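Long-range contacts in mandelate racemase/muconate lactonizing enzyme (Polaromonas sp., PDB 2OG9), which probably catalyses the racemisation of a 2-hydroxy acid or a related reaction, as a TIM-barrel member of the enolase superfamily: residues R150-S155 with E331-H336; L235-E240 with A282-P287; P287-V292 with E319-L324. All coordinates share one frame; numbering follows the deposited sequence.

In the fold
All three contacts belong to the TIM-barrel part of the chain, their centres about 12 Å (interactions 1 and 2), 13 Å (1 and 3) and 16 Å (2 and 3) apart. Interaction 1 joins the first and last barrel strands, 148-152 and 333-335, and so encloses the other two along the chain. Interaction 2 comes next, pairing 235-240 with 282-287 across the barrel interior, where W237 packs on Y152 and W333 of interaction 1, and M286 CE on Y152. Interaction 3 follows in series and shares P287: the chain leaves strand 284-285 for helix 289-292, which meets helix 318-326, the helix just before strand 333-335.

Interaction 1: residues R150-S155 with E331-H336; sequences RCYNTS and EPWVEH
R150, C151 and Y152 run parallel to W333, V334 and E335, with the strand axes 4.7 Å apart at closest and their directions 37° from each other. Three backbone bonds tie the pair: V334 N to R150 O (3.0 Å), Y152 N to V334 O (3.3 Å) and H336 N to Y152 O (2.8 Å). R150 lies over the indole of W333. Its CB sits above the six-membered ring as a CH-pi contact, and a bend at chi3 (71°) folds NE back over the same face, where CZ comes 3.3 Å from W333 CZ2. C151 O lies at the edge of that indole, near its plane, 3.4 Å from W333 CZ3. Here strand 148-152, the first of the modified TIM barrel of the enolase superfamily, joins the last, 333-335, and closes the barrel. On the same side of the sheet, Y152 turns its ring so that one face takes the CB of E335, 3.5 Å from Y152 CZ. Water 2 bridges Y152 OH and W333 O, while water 1 joins R150 N, E331 OE1 and P332 O. E331 itself forms salt bridges with R146 and R354. Inside the barrel W237 meets Y152 and W333 edge-to-face, and K182 touches both Y152 and E335.

Interaction 2: residues L235-E240 with A282-P287; sequences LVWIEE and ADYLMP
W237 drives the edge of its indole at the face of Y284: CE3 stands 3.6 Å above the phenol plane, over the ring centre, and the six-membered rings have centroids 4.9 Å apart with planes at 57°, a tilted T-shaped pair. W237 CB itself packs 3.9 Å from Y284 CD2. Beside this pair V236 CG1 comes to 3.9 Å from Y284 OH, the two side chains crossing at about a right angle, and water 5 links V236 O (2.8 Å) to Y284 OH at the rim of the phenol, in its plane. Further along both segments, M286, modelled as selenomethionine, faces two partners. Its SE lies obliquely off the W237 six-membered ring, 5.3 Å from the centroid, a Met-aromatic contact, and its CE also reaches W237 CZ2. The same SE rests against the carboxylate of E239, 3.5 Å from CD, with the two side chains crossing at about a right angle; the chi3 bend of M286 (78°) brings CE to 3.6 Å from E239 OE1. A weak bond from W237 NE1 to E239 OE1, within the segment, ties the two residues that M286 meets. The other oxygen, E239 OE2, lies close to D213 and E265, with K182 as a long, weak ion partner; such acids at the ends of successive barrel strands are consistent with the metal site of enolase-superfamily enzymes, whereas the calcium seen in this structure is bound at A254 and F257. Because strand 261-263 lies between 238-239 and 284-285 in the parallel sheet, no backbone bond joins the segments, and the side chains meet inside the barrel, while P221 of a second subunit packs on Y284 and helices 270-278 and 295-307 pack on L285 from outside.

Interaction 3: residues P287-V292 with E319-L324; sequences PDAPRV and ELHVHL
A289 puts its methyl into a shallow hollow on helix 318-326, bounded by L320, H321 and L324. CB touches L320 CD2 at 3.6 Å and L324 CD1 at 3.9 Å, two branches one helical turn apart, while the imidazole of H321 forms the third wall. L320 reaches inward with CG anti to the backbone N (chi1 168°), and its CD2 fills the notch between A289 CB and the ring of P290, which it meets tip to tip, 3.9 Å from P290 CD. H321 also points at P290, and the edge of its imidazole lies close to the backbone N of A289. The D288 carboxylate stands nearly perpendicular to that imidazole, their planes 80° apart, and the two side chains cross at about a right angle. The bump is thus the A289 methyl, with the P290 ring beside it, and the nearest CA atoms, those of A289 and H321, are 7.5 Å apart. D288 caps the short, weakly bonded helix 289-292: R291 N bonds to D288 OD1 (3.2 Å), approaching from above the carboxylate plane. D288 OD2 is held by Y67 OH, which also receives a bond from R291 NH2. F298 of helix 295-307 packs on one residue of each segment, A289 and L324. Strand 284-285 is the sixth of the barrel, and H315, in the loop after the seventh, 311-312, is backbone-bonded to P287; D288 and H315, following these two strands, occupy positions consistent with those of the Asp-His dyad of mandelate racemase.

Interaction 1: residues R150-S155 with E331-H336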
loop_
_atom_site.group_PDB
_atom_site.type_symbol
_atom_site.label_atom_id
_atom_site.label_comp_id
_atom_site.label_asym_id
_atom_site.label_seq_id
_atom_site.Cartn_x
_atom_site.Cartn_y
_atom_site.Cartn_z
ATOM N N ARG A 150 27.211 -2.781 -27.120
ATOM C CA ARG A 150 27.149 -4.239 -27.235
ATOM C C ARG A 150 26.064 -4.584 -28.248
ATOM O O ARG A 150 24.989 -3.990 -28.235
ATOM C CB ARG A 150 26.807 -4.889 -25.888
ATOM C CG ARG A 150 27.753 -4.545 -24.743
ATOM C CD ARG A 150 27.633 -5.556 -23.605
ATOM N NE ARG A 150 28.194 -6.858 -23.972
ATOM C CZ ARG A 150 28.346 -7.877 -23.127
ATOM N NH1 ARG A 150 27.978 -7.756 -21.858
ATOM N NH2 ARG A 150 28.888 -9.017 -23.544
ATOM N N CYS A 151 26.342 -5.530 -29.139
ATOM C CA CYS A 151 25.358 -5.915 -30.137
ATOM C C CYS A 151 25.186 -7.426 -30.196
ATOM O O CYS A 151 26.041 -8.186 -29.730
ATOM C CB CYS A 151 25.757 -5.394 -31.526
ATOM S SG CYS A 151 27.269 -6.134 -32.221
ATOM N N TYR A 152 24.071 -7.848 -30.785
ATOM C CA TYR A 152 23.744 -9.256 -30.929
ATOM C C TYR A 152 22.902 -9.394 -32.184
ATOM O O TYR A 152 22.395 -8.398 -32.706
ATOM C CB TYR A 152 22.939 -9.730 -29.718
ATOM C CG TYR A 152 21.587 -9.051 -29.571
ATOM C CD1 TYR A 152 20.427 -9.650 -30.056
ATOM C CD2 TYR A 152 21.475 -7.807 -28.953
ATOM C CE1 TYR A 152 19.182 -9.027 -29.930
ATOM C CE2 TYR A 152 20.234 -7.173 -28.822
ATOM C CZ TYR A 152 19.096 -7.789 -29.313
ATOM O OH TYR A 152 17.872 -7.164 -29.198
ATOM N N ASN A 153 22.759 -10.621 -32.672
ATOM C CA ASN A 153 21.949 -10.868 -33.853
ATOM C C ASN A 153 21.338 -12.267 -33.798
ATOM O O ASN A 153 21.668 -13.062 -32.915
ATOM C CB ASN A 153 22.789 -10.666 -35.130
ATOM C CG ASN A 153 23.636 -11.877 -35.502
ATOM O OD1 ASN A 153 23.911 -12.753 -34.682
ATOM N ND2 ASN A 153 24.073 -11.915 -36.759
ATOM N N THR A 154 20.435 -12.556 -34.730
ATOM C CA THR A 154 19.773 -13.858 -34.794
ATOM C C THR A 154 20.488 -14.735 -35.812
ATOM O O THR A 154 20.224 -15.935 -35.912
ATOM C CB THR A 154 18.309 -13.717 -35.247
ATOM O OG1 THR A 154 18.277 -13.296 -36.618
ATOM C CG2 THR A 154 17.581 -12.685 -34.395
ATOM N N SER A 155 21.392 -14.119 -36.569
ATOM C CA SER A 155 22.143 -14.820 -37.604
ATOM C C SER A 155 21.171 -15.428 -38.612
ATOM O O SER A 155 21.375 -16.545 -39.098
ATOM C CB SER A 155 23.015 -15.914 -36.989
ATOM O OG SER A 155 24.046 -15.356 -36.195
ATOM N N GLU A 331 25.182 0.118 -19.479
ATOM C CA GLU A 331 25.483 -0.641 -20.693
ATOM C C GLU A 331 24.280 -1.310 -21.349
ATOM O O GLU A 331 23.741 -2.288 -20.832
ATOM C CB GLU A 331 26.549 -1.709 -20.401
ATOM C CG GLU A 331 27.967 -1.169 -20.270
ATOM C CD GLU A 331 28.513 -0.623 -21.584
ATOM O OE1 GLU A 331 28.456 -1.352 -22.597
ATOM O OE2 GLU A 331 29.006 0.529 -21.602
ATOM N N PRO A 332 23.849 -0.791 -22.509
ATOM C CA PRO A 332 22.706 -1.364 -23.221
ATOM C C PRO A 332 23.130 -2.423 -24.243
ATOM O O PRO A 332 24.320 -2.719 -24.402
ATOM C CB PRO A 332 22.090 -0.146 -23.895
ATOM C CG PRO A 332 23.314 0.630 -24.300
ATOM C CD PRO A 332 24.223 0.519 -23.081
ATOM N N TRP A 333 22.136 -3.001 -24.910
ATOM C CA TRP A 333 22.353 -3.981 -25.969
ATOM C C TRP A 333 21.517 -3.499 -27.152
ATOM O O TRP A 333 20.398 -3.023 -26.964
ATOM C CB TRP A 333 21.848 -5.377 -25.582
ATOM C CG TRP A 333 22.744 -6.193 -24.692
ATOM C CD1 TRP A 333 22.723 -6.243 -23.325
ATOM C CD2 TRP A 333 23.733 -7.141 -25.112
ATOM N NE1 TRP A 333 23.632 -7.172 -22.871
ATOM C CE2 TRP A 333 24.266 -7.738 -23.945
ATOM C CE3 TRP A 333 24.219 -7.550 -26.363
ATOM C CZ2 TRP A 333 25.262 -8.724 -23.992
ATOM C CZ3 TRP A 333 25.211 -8.530 -26.411
ATOM C CH2 TRP A 333 25.720 -9.106 -25.229
ATOM N N VAL A 334 22.055 -3.608 -28.362
ATOM C CA VAL A 334 21.328 -3.220 -29.567
ATOM C C VAL A 334 21.439 -4.362 -30.567
ATOM O O VAL A 334 22.515 -4.957 -30.715
ATOM C CB VAL A 334 21.915 -1.931 -30.204
ATOM C CG1 VAL A 334 21.255 -1.682 -31.552
ATOM C CG2 VAL A 334 21.681 -0.739 -29.287
ATOM N N GLU A 335 20.342 -4.678 -31.249
ATOM C CA GLU A 335 20.344 -5.757 -32.235
ATOM C C GLU A 335 20.893 -5.297 -33.573
ATOM O O GLU A 335 20.484 -4.246 -34.093
ATOM C CB GLU A 335 18.914 -6.309 -32.428
ATOM C CG GLU A 335 18.821 -7.328 -33.552
ATOM C CD GLU A 335 17.452 -7.949 -33.660
ATOM O OE1 GLU A 335 16.460 -7.204 -33.522
ATOM O OE2 GLU A 335 17.364 -9.172 -33.894
ATOM N N HIS A 336 21.849 -6.057 -34.093
ATOM C CA HIS A 336 22.419 -5.750 -35.385
ATOM C C HIS A 336 21.689 -6.531 -36.442
ATOM O O HIS A 336 21.930 -7.734 -36.619
ATOM C CB HIS A 336 23.906 -6.131 -35.494
ATOM C CG HIS A 336 24.452 -6.002 -36.881
ATOM N ND1 HIS A 336 24.136 -6.883 -37.894
ATOM C CD2 HIS A 336 25.303 -5.097 -37.416
ATOM C CE1 HIS A 336 24.778 -6.529 -38.991
ATOM N NE2 HIS A 336 25.495 -5.450 -38.728
HETATM O O HOH W 1 26.693 -1.334 -24.609
HETATM O O HOH W 2 18.136 -4.511 -28.244
HETATM O O HOH W 3 23.149 -9.421 -38.354
HETATM O O HOH W 4 19.524 -10.013 -35.930
#

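Interaction 2: residues L235-E240 with A282-P287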
loop_
_atom_site.group_PDB
_atom_site.type_symbol
_atom_site.label_atom_id
_atom_site.label_comp_id
_atom_site.label_asym_id
_atom_site.label_seq_id
_atom_site.Cartn_x
_atom_site.Cartn_y
_atom_site.Cartn_z
ATOM N N LEU A 235 21.022 -17.326 -19.722
ATOM C CA LEU A 235 20.762 -16.500 -20.891
ATOM C C LEU A 235 20.848 -15.035 -20.484
ATOM O O LEU A 235 20.656 -14.701 -19.317
ATOM C CB LEU A 235 19.364 -16.781 -21.438
ATOM C CG LEU A 235 19.041 -18.205 -21.889
ATOM C CD1 LEU A 235 17.559 -18.284 -22.228
ATOM C CD2 LEU A 235 19.905 -18.583 -23.089
ATOM N N VAL A 236 21.142 -14.166 -21.445
ATOM C CA VAL A 236 21.217 -12.738 -21.167
ATOM C C VAL A 236 19.808 -12.306 -20.783
ATOM O O VAL A 236 19.616 -11.523 -19.853
ATOM C CB VAL A 236 21.680 -11.943 -22.404
ATOM C CG1 VAL A 236 21.719 -10.459 -22.082
ATOM C CG2 VAL A 236 23.056 -12.429 -22.846
ATOM N N TRP A 237 18.819 -12.822 -21.509
ATOM C CA TRP A 237 17.430 -12.513 -21.208
ATOM C C TRP A 237 16.454 -13.431 -21.927
ATOM O O TRP A 237 16.828 -14.164 -22.845
ATOM C CB TRP A 237 17.097 -11.047 -21.557
ATOM C CG TRP A 237 17.063 -10.708 -23.033
ATOM C CD1 TRP A 237 16.293 -11.295 -24.004
ATOM C CD2 TRP A 237 17.792 -9.661 -23.686
ATOM N NE1 TRP A 237 16.500 -10.674 -25.215
ATOM C CE2 TRP A 237 17.414 -9.669 -25.048
ATOM C CE3 TRP A 237 18.726 -8.712 -23.250
ATOM C CZ2 TRP A 237 17.942 -8.762 -25.979
ATOM C CZ3 TRP A 237 19.250 -7.811 -24.177
ATOM C CH2 TRP A 237 18.855 -7.845 -25.524
ATOM N N ILE A 238 15.210 -13.406 -21.461
ATOM C CA ILE A 238 14.119 -14.155 -22.066
ATOM C C ILE A 238 13.186 -13.026 -22.494
ATOM O O ILE A 238 12.641 -12.303 -21.658
ATOM C CB ILE A 238 13.431 -15.084 -21.050
ATOM C CG1 ILE A 238 14.390 -16.228 -20.678
ATOM C CG2 ILE A 238 12.121 -15.620 -21.644
ATOM C CD1 ILE A 238 13.861 -17.174 -19.607
ATOM N N GLU A 239 13.028 -12.874 -23.803
ATOM C CA GLU A 239 12.235 -11.796 -24.388
ATOM C C GLU A 239 10.781 -12.132 -24.726
ATOM O O GLU A 239 10.490 -13.174 -25.313
ATOM C CB GLU A 239 12.970 -11.313 -25.646
ATOM C CG GLU A 239 12.392 -10.105 -26.354
ATOM C CD GLU A 239 13.256 -9.698 -27.538
ATOM O OE1 GLU A 239 14.488 -9.883 -27.452
ATOM O OE2 GLU A 239 12.720 -9.190 -28.545
ATOM N N GLU A 240 9.879 -11.228 -24.352
ATOM C CA GLU A 240 8.452 -11.376 -24.617
ATOM C C GLU A 240 7.887 -12.763 -24.323
ATOM O O GLU A 240 7.265 -13.381 -25.187
ATOM C CB GLU A 240 8.165 -11.019 -26.077
ATOM C CG GLU A 240 8.216 -9.535 -26.386
ATOM C CD GLU A 240 6.971 -8.801 -25.928
ATOM O OE1 GLU A 240 6.476 -7.947 -26.698
ATOM O OE2 GLU A 240 6.486 -9.073 -24.801
ATOM N N ALA A 282 9.932 -5.535 -16.269
ATOM C CA ALA A 282 11.053 -5.784 -17.171
ATOM C C ALA A 282 12.418 -5.410 -16.616
ATOM O O ALA A 282 12.612 -4.316 -16.086
ATOM C CB ALA A 282 10.823 -5.057 -18.487
ATOM N N ASP A 283 13.363 -6.333 -16.749
ATOM C CA ASP A 283 14.733 -6.112 -16.307
ATOM C C ASP A 283 15.396 -5.300 -17.420
ATOM O O ASP A 283 16.171 -4.377 -17.156
ATOM C CB ASP A 283 15.422 -7.456 -16.113
ATOM C CG ASP A 283 14.800 -8.257 -14.987
ATOM O OD1 ASP A 283 14.961 -7.848 -13.818
ATOM O OD2 ASP A 283 14.137 -9.275 -15.272
ATOM N N TYR A 284 15.079 -5.664 -18.661
ATOM C CA TYR A 284 15.563 -4.972 -19.859
ATOM C C TYR A 284 14.345 -4.377 -20.559
ATOM O O TYR A 284 13.498 -5.116 -21.060
ATOM C CB TYR A 284 16.235 -5.938 -20.843
ATOM C CG TYR A 284 17.636 -6.377 -20.478
ATOM C CD1 TYR A 284 18.746 -5.586 -20.781
ATOM C CD2 TYR A 284 17.852 -7.587 -19.826
ATOM C CE1 TYR A 284 20.042 -5.997 -20.440
ATOM C CE2 TYR A 284 19.131 -8.005 -19.481
ATOM C CZ TYR A 284 20.218 -7.208 -19.786
ATOM O OH TYR A 284 21.472 -7.623 -19.398
ATOM N N LEU A 285 14.250 -3.051 -20.598
ATOM C CA LEU A 285 13.131 -2.409 -21.273
ATOM C C LEU A 285 13.518 -2.276 -22.745
ATOM O O LEU A 285 14.646 -1.885 -23.063
ATOM C CB LEU A 285 12.859 -1.026 -20.668
ATOM C CG LEU A 285 11.571 -0.348 -21.136
ATOM C CD1 LEU A 285 10.362 -1.120 -20.604
ATOM C CD2 LEU A 285 11.544 1.090 -20.635
HETATM N N MSE A 286 12.590 -2.586 -23.640
HETATM C CA MSE A 286 12.889 -2.527 -25.065
HETATM C C MSE A 286 12.046 -1.556 -25.871
HETATM O O MSE A 286 11.280 -1.957 -26.750
HETATM C CB MSE A 286 12.776 -3.931 -25.662
HETATM C CG MSE A 286 13.654 -4.944 -24.946
HETATM SE SE MSE A 286 13.639 -6.659 -25.842
HETATM C CE MSE A 286 14.853 -6.265 -27.326
ATOM N N PRO A 287 12.186 -0.256 -25.593
ATOM C CA PRO A 287 11.416 0.749 -26.323
ATOM C C PRO A 287 11.876 0.814 -27.774
ATOM O O PRO A 287 13.042 0.557 -28.076
ATOM C CB PRO A 287 11.711 2.031 -25.554
ATOM C CG PRO A 287 13.118 1.819 -25.089
ATOM C CD PRO A 287 13.098 0.374 -24.623
HETATM O O HOH W 5 21.682 -10.298 -18.497
#

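Interaction 3: residues P287-V292 with E319-L324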
loop_
_atom_site.group_PDB
_atom_site.type_symbol
_atom_site.label_atom_id
_atom_site.label_comp_id
_atom_site.label_asym_id
_atom_site.label_seq_id
_atom_site.Cartn_x
_atom_site.Cartn_y
_atom_site.Cartn_z
ATOM N N PRO A 287 12.186 -0.256 -25.593
ATOM C CA PRO A 287 11.416 0.749 -26.323
ATOM C C PRO A 287 11.876 0.814 -27.774
ATOM O O PRO A 287 13.042 0.557 -28.076
ATOM C CB PRO A 287 11.711 2.031 -25.554
ATOM C CG PRO A 287 13.118 1.819 -25.089
ATOM C CD PRO A 287 13.098 0.374 -24.623
ATOM N N ASP A 288 10.942 1.134 -28.662
ATOM C CA ASP A 288 11.201 1.252 -30.094
ATOM C C ASP A 288 10.862 2.706 -30.424
ATOM O O ASP A 288 9.688 3.076 -30.461
ATOM C CB ASP A 288 10.274 0.282 -30.843
ATOM C CG ASP A 288 10.429 0.349 -32.352
ATOM O OD1 ASP A 288 10.781 1.424 -32.879
ATOM O OD2 ASP A 288 10.169 -0.676 -33.015
ATOM N N ALA A 289 11.884 3.533 -30.644
ATOM C CA ALA A 289 11.669 4.952 -30.926
ATOM C C ALA A 289 10.583 5.243 -31.970
ATOM O O ALA A 289 9.603 5.922 -31.673
ATOM C CB ALA A 289 12.992 5.617 -31.328
ATOM N N PRO A 290 10.744 4.741 -33.207
ATOM C CA PRO A 290 9.729 4.992 -34.239
ATOM C C PRO A 290 8.327 4.552 -33.817
ATOM O O PRO A 290 7.335 5.216 -34.107
ATOM C CB PRO A 290 10.239 4.182 -35.430
ATOM C CG PRO A 290 11.722 4.222 -35.256
ATOM C CD PRO A 290 11.888 3.996 -33.764
ATOM N N ARG A 291 8.252 3.425 -33.123
ATOM C CA ARG A 291 6.970 2.894 -32.690
ATOM C C ARG A 291 6.283 3.694 -31.574
ATOM O O ARG A 291 5.056 3.720 -31.502
ATOM C CB ARG A 291 7.142 1.434 -32.258
ATOM C CG ARG A 291 5.832 0.710 -32.015
ATOM C CD ARG A 291 6.028 -0.797 -31.883
ATOM N NE ARG A 291 6.586 -1.396 -33.093
ATOM C CZ ARG A 291 6.526 -2.695 -33.374
ATOM N NH1 ARG A 291 5.932 -3.526 -32.529
ATOM N NH2 ARG A 291 7.051 -3.165 -34.498
ATOM N N VAL A 292 7.059 4.349 -30.715
ATOM C CA VAL A 292 6.473 5.112 -29.613
ATOM C C VAL A 292 6.245 6.589 -29.926
ATOM O O VAL A 292 5.739 7.332 -29.087
ATOM C CB VAL A 292 7.329 5.002 -28.318
ATOM C CG1 VAL A 292 7.478 3.543 -27.918
ATOM C CG2 VAL A 292 8.689 5.645 -28.523
ATOM N N GLU A 319 20.024 1.893 -36.818
ATOM C CA GLU A 319 20.552 3.137 -37.382
ATOM C C GLU A 319 20.218 4.330 -36.484
ATOM O O GLU A 319 20.956 5.323 -36.425
ATOM C CB GLU A 319 19.987 3.369 -38.795
ATOM C CG GLU A 319 20.477 2.383 -39.868
ATOM C CD GLU A 319 19.763 1.036 -39.841
ATOM O OE1 GLU A 319 18.848 0.854 -39.012
ATOM O OE2 GLU A 319 20.117 0.158 -40.660
ATOM N N LEU A 320 19.093 4.226 -35.785
ATOM C CA LEU A 320 18.656 5.271 -34.866
ATOM C C LEU A 320 18.998 4.905 -33.420
ATOM O O LEU A 320 19.545 5.718 -32.677
ATOM C CB LEU A 320 17.143 5.478 -34.995
ATOM C CG LEU A 320 16.441 6.319 -33.924
ATOM C CD1 LEU A 320 17.023 7.720 -33.880
ATOM C CD2 LEU A 320 14.949 6.375 -34.233
ATOM N N HIS A 321 18.699 3.672 -33.028
ATOM C CA HIS A 321 18.941 3.254 -31.651
ATOM C C HIS A 321 20.389 3.197 -31.186
ATOM O O HIS A 321 20.652 3.291 -29.989
ATOM C CB HIS A 321 18.245 1.921 -31.386
ATOM C CG HIS A 321 16.753 2.016 -31.449
ATOM N ND1 HIS A 321 16.041 2.968 -30.751
ATOM C CD2 HIS A 321 15.839 1.287 -32.129
ATOM C CE1 HIS A 321 14.752 2.820 -30.997
ATOM N NE2 HIS A 321 14.602 1.807 -31.831
ATOM N N VAL A 322 21.334 3.049 -32.109
ATOM C CA VAL A 322 22.731 3.019 -31.695
ATOM C C VAL A 322 23.074 4.360 -31.039
ATOM O O VAL A 322 23.854 4.420 -30.081
ATOM C CB VAL A 322 23.690 2.750 -32.893
ATOM C CG1 VAL A 322 23.565 3.836 -33.950
ATOM C CG2 VAL A 322 25.114 2.667 -32.388
ATOM N N HIS A 323 22.484 5.441 -31.545
ATOM C CA HIS A 323 22.724 6.766 -30.978
ATOM C C HIS A 323 22.041 6.912 -29.623
ATOM O O HIS A 323 22.628 7.429 -28.669
ATOM C CB HIS A 323 22.195 7.849 -31.919
ATOM C CG HIS A 323 22.999 8.003 -33.170
ATOM N ND1 HIS A 323 24.229 8.626 -33.191
ATOM C CD2 HIS A 323 22.765 7.592 -34.438
ATOM C CE1 HIS A 323 24.718 8.591 -34.417
ATOM N NE2 HIS A 323 23.849 7.968 -35.194
ATOM N N LEU A 324 20.788 6.470 -29.549
ATOM C CA LEU A 324 20.028 6.565 -28.312
ATOM C C LEU A 324 20.632 5.675 -27.224
ATOM O O LEU A 324 20.733 6.083 -26.068
ATOM C CB LEU A 324 18.562 6.200 -28.579
ATOM C CG LEU A 324 17.866 7.153 -29.564
ATOM C CD1 LEU A 324 16.474 6.649 -29.923
ATOM C CD2 LEU A 324 17.780 8.543 -28.945
#